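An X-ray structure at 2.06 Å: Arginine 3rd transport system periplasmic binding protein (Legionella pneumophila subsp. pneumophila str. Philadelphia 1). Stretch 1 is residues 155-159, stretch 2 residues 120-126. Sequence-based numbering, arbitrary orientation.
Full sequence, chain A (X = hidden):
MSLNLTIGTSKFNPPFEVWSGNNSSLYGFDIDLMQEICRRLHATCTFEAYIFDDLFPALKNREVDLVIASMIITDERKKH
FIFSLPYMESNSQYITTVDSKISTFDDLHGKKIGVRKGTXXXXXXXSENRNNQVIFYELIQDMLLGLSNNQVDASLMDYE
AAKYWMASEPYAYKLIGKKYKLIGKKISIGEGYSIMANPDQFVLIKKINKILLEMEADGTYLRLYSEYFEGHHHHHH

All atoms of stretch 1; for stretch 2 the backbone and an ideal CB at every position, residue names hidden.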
# COMPACT_ATOMS: atom_id res chain seq x y z
N SER A 155 -23.42 -21.74 22.97
CA SER A 155 -23.96 -21.56 21.63
C SER A 155 -22.85 -21.51 20.59
O SER A 155 -21.77 -20.97 20.84
CB SER A 155 -24.77 -20.25 21.60
OG SER A 155 -25.14 -19.91 20.28
N LEU A 156 -23.11 -22.10 19.42
CA LEU A 156 -22.16 -22.09 18.32
C LEU A 156 -22.82 -21.22 17.26
O LEU A 156 -23.90 -21.55 16.76
CB LEU A 156 -21.93 -23.51 17.78
CG LEU A 156 -20.96 -23.63 16.59
CD1 LEU A 156 -19.61 -23.01 16.95
CD2 LEU A 156 -20.78 -25.09 16.21
N MSE A 157 -22.19 -20.08 16.95
CA MSE A 157 -22.71 -19.13 15.98
C MSE A 157 -21.57 -18.57 15.12
O MSE A 157 -20.43 -18.99 15.26
CB MSE A 157 -23.43 -17.98 16.70
CG MSE A 157 -22.55 -17.16 17.66
SE MSE A 157 -23.52 -15.80 18.68
CE MSE A 157 -24.55 -16.98 19.86
N ASP A 158 -21.90 -17.63 14.24
CA ASP A 158 -20.89 -17.00 13.38
C ASP A 158 -19.83 -16.33 14.27
O ASP A 158 -20.16 -15.73 15.30
CB ASP A 158 -21.53 -15.95 12.47
CG ASP A 158 -22.66 -16.50 11.62
OD1 ASP A 158 -22.44 -17.48 10.87
OD2 ASP A 158 -23.78 -15.94 11.68
N TYR A 159 -18.57 -16.43 13.86
CA TYR A 159 -17.47 -15.83 14.59
C TYR A 159 -17.63 -14.32 14.82
O TYR A 159 -17.49 -13.85 15.95
CB TYR A 159 -16.14 -16.11 13.87
CG TYR A 159 -14.96 -15.37 14.46
CD1 TYR A 159 -14.51 -15.67 15.75
CD2 TYR A 159 -14.33 -14.35 13.76
CE1 TYR A 159 -13.45 -14.97 16.32
CE2 TYR A 159 -13.27 -13.64 14.32
CZ TYR A 159 -12.84 -13.95 15.60
OH TYR A 159 -11.81 -13.25 16.18
N UNK A 120 -25.41 -24.73 9.21
CA UNK A 120 -24.77 -26.04 9.24
C UNK A 120 -24.11 -26.29 10.60
O UNK A 120 -23.36 -27.25 10.78
CB UNK A 120 -23.74 -26.15 8.12
N UNK A 121 -24.42 -25.42 11.57
CA UNK A 121 -23.82 -25.53 12.90
C UNK A 121 -24.23 -26.75 13.72
O UNK A 121 -23.41 -27.29 14.49
CB UNK A 121 -24.17 -24.27 13.70
N UNK A 122 -25.47 -27.20 13.58
CA UNK A 122 -25.90 -28.38 14.31
C UNK A 122 -25.02 -29.54 13.85
O UNK A 122 -24.53 -30.34 14.65
CB UNK A 122 -27.38 -28.67 14.08
N UNK A 123 -24.82 -29.62 12.53
CA UNK A 123 -24.00 -30.67 11.95
C UNK A 123 -22.56 -30.58 12.43
O UNK A 123 -21.92 -31.59 12.68
CB UNK A 123 -24.05 -30.60 10.42
N UNK A 124 -22.05 -29.36 12.57
CA UNK A 124 -20.68 -29.16 13.02
C UNK A 124 -20.51 -29.66 14.45
O UNK A 124 -19.53 -30.34 14.78
CB UNK A 124 -20.29 -27.68 12.92
N UNK A 125 -21.47 -29.32 15.30
CA UNK A 125 -21.45 -29.73 16.70
C UNK A 125 -21.46 -31.25 16.86
O UNK A 125 -20.63 -31.82 17.56
CB UNK A 125 -22.65 -29.12 17.44
N UNK A 126 -22.41 -31.91 16.20
CA UNK A 126 -22.50 -33.35 16.34
C UNK A 126 -21.31 -34.09 15.73
O UNK A 126 -20.89 -35.12 16.26
CB UNK A 126 -23.80 -33.84 15.70

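Position 120 comes right before the helix, at its N-cap. Its phi is -87° and its psi 11°, and nothing of stretch 1 lies within 5.5 Å of its ideal CB. Many residues would suit, including small polar ones and proline, whose ring needs a negative phi. The residue is Pro120. It makes no contact with stretch 1, but its O accepts a backbone hydrogen bond from N of residue 124, at 3.1 Å.

Position 121 begins the helix, and its CA-to-CB bond points toward the strand. Its CA lies 6.6 Å from CA of Leu156, and its ideal CB is 4.1 Å from Leu156 O. Further along the strand, the carboxylate of Asp158 offers an acceptor, too far for a short side chain to reach. A long side chain ending in a donor would suit: tyrosine, lysine or arginine. The residue is Tyr121. With chi1 in the m well, its ring runs along the strand, passing Leu156 and Met157. CD2 of Tyr121 is 3.7 Å from Leu156 O, and CE2 of Tyr121 is 3.8 Å from Met157 C. At the far end, Tyr121 OH donates a short hydrogen bond of 2.5 Å to Asp158 OD1, which lies at the ring edge, near its plane. This is the one hydrogen bond between the stretches.

Position 122 points away from stretch 1. Geometry here asks only for a residue that tolerates a helix. It is Ala122.

Position 123 is also out of reach, so the strand sets no preference. The residue is Arg123, which touches a crystal neighbour.

Position 124 points toward the strand again. Its ideal CB is 4.2 Å from Leu156 CD2, a methyl that offers apolar contact but no polar partner. Leucine, methionine or glutamine would all be plausible. The residue is Gln124. Its NE2 packs 3.6 Å from Leu156 CD2, and its amide finds hydrogen bonds elsewhere in the structure.

Position 125 has its ideal CB 4.6 Å from Leu156 CD2 and also points toward stretch 1. A modest apolar side chain, such as valine, isoleucine or leucine, would suit. The residue is Val125. Its CG2 meets Leu156 CD2 at 3.3 Å, a tight methyl contact. Leu156 CD2 also lies 4.2 Å from Tyr121 CB, so one leucine methyl touches successive turns of the helix.

Position 126 is out of reach, and many residues would do. It is Leu126, which touches a crystal neighbour.

Stretch 2 120-126: PYARQVL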
# COMPACT_ATOMS: atom_id res chain seq x y z
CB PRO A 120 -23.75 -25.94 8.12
CG PRO A 120 -23.29 -24.52 8.25
CD PRO A 120 -24.59 -23.76 8.46
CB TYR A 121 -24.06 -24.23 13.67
CG TYR A 121 -23.39 -23.04 13.02
CD1 TYR A 121 -22.14 -23.17 12.39
CD2 TYR A 121 -23.98 -21.77 13.04
CE1 TYR A 121 -21.51 -22.08 11.81
CE2 TYR A 121 -23.35 -20.67 12.46
CZ TYR A 121 -22.11 -20.84 11.84
OH TYR A 121 -21.48 -19.77 11.26
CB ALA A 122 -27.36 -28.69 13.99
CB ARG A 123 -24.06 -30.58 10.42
CG ARG A 123 -23.30 -31.69 9.71
CD ARG A 123 -23.51 -31.61 8.20
NE ARG A 123 -24.91 -31.81 7.83
CZ ARG A 123 -25.58 -32.95 8.02
NH1 ARG A 123 -24.98 -34.00 8.58
NH2 ARG A 123 -26.85 -33.04 7.64
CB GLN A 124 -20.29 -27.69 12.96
CG GLN A 124 -18.81 -27.45 13.18
CD GLN A 124 -18.47 -26.02 13.50
OE1 GLN A 124 -18.94 -25.09 12.84
NE2 GLN A 124 -17.65 -25.82 14.52
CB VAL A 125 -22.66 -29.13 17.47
CG1 VAL A 125 -22.69 -29.65 18.89
CG2 VAL A 125 -22.58 -27.61 17.47
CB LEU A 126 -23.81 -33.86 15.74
CG LEU A 126 -25.10 -33.37 16.41
CD1 LEU A 126 -26.28 -34.03 15.74
CD2 LEU A 126 -25.11 -33.68 17.90
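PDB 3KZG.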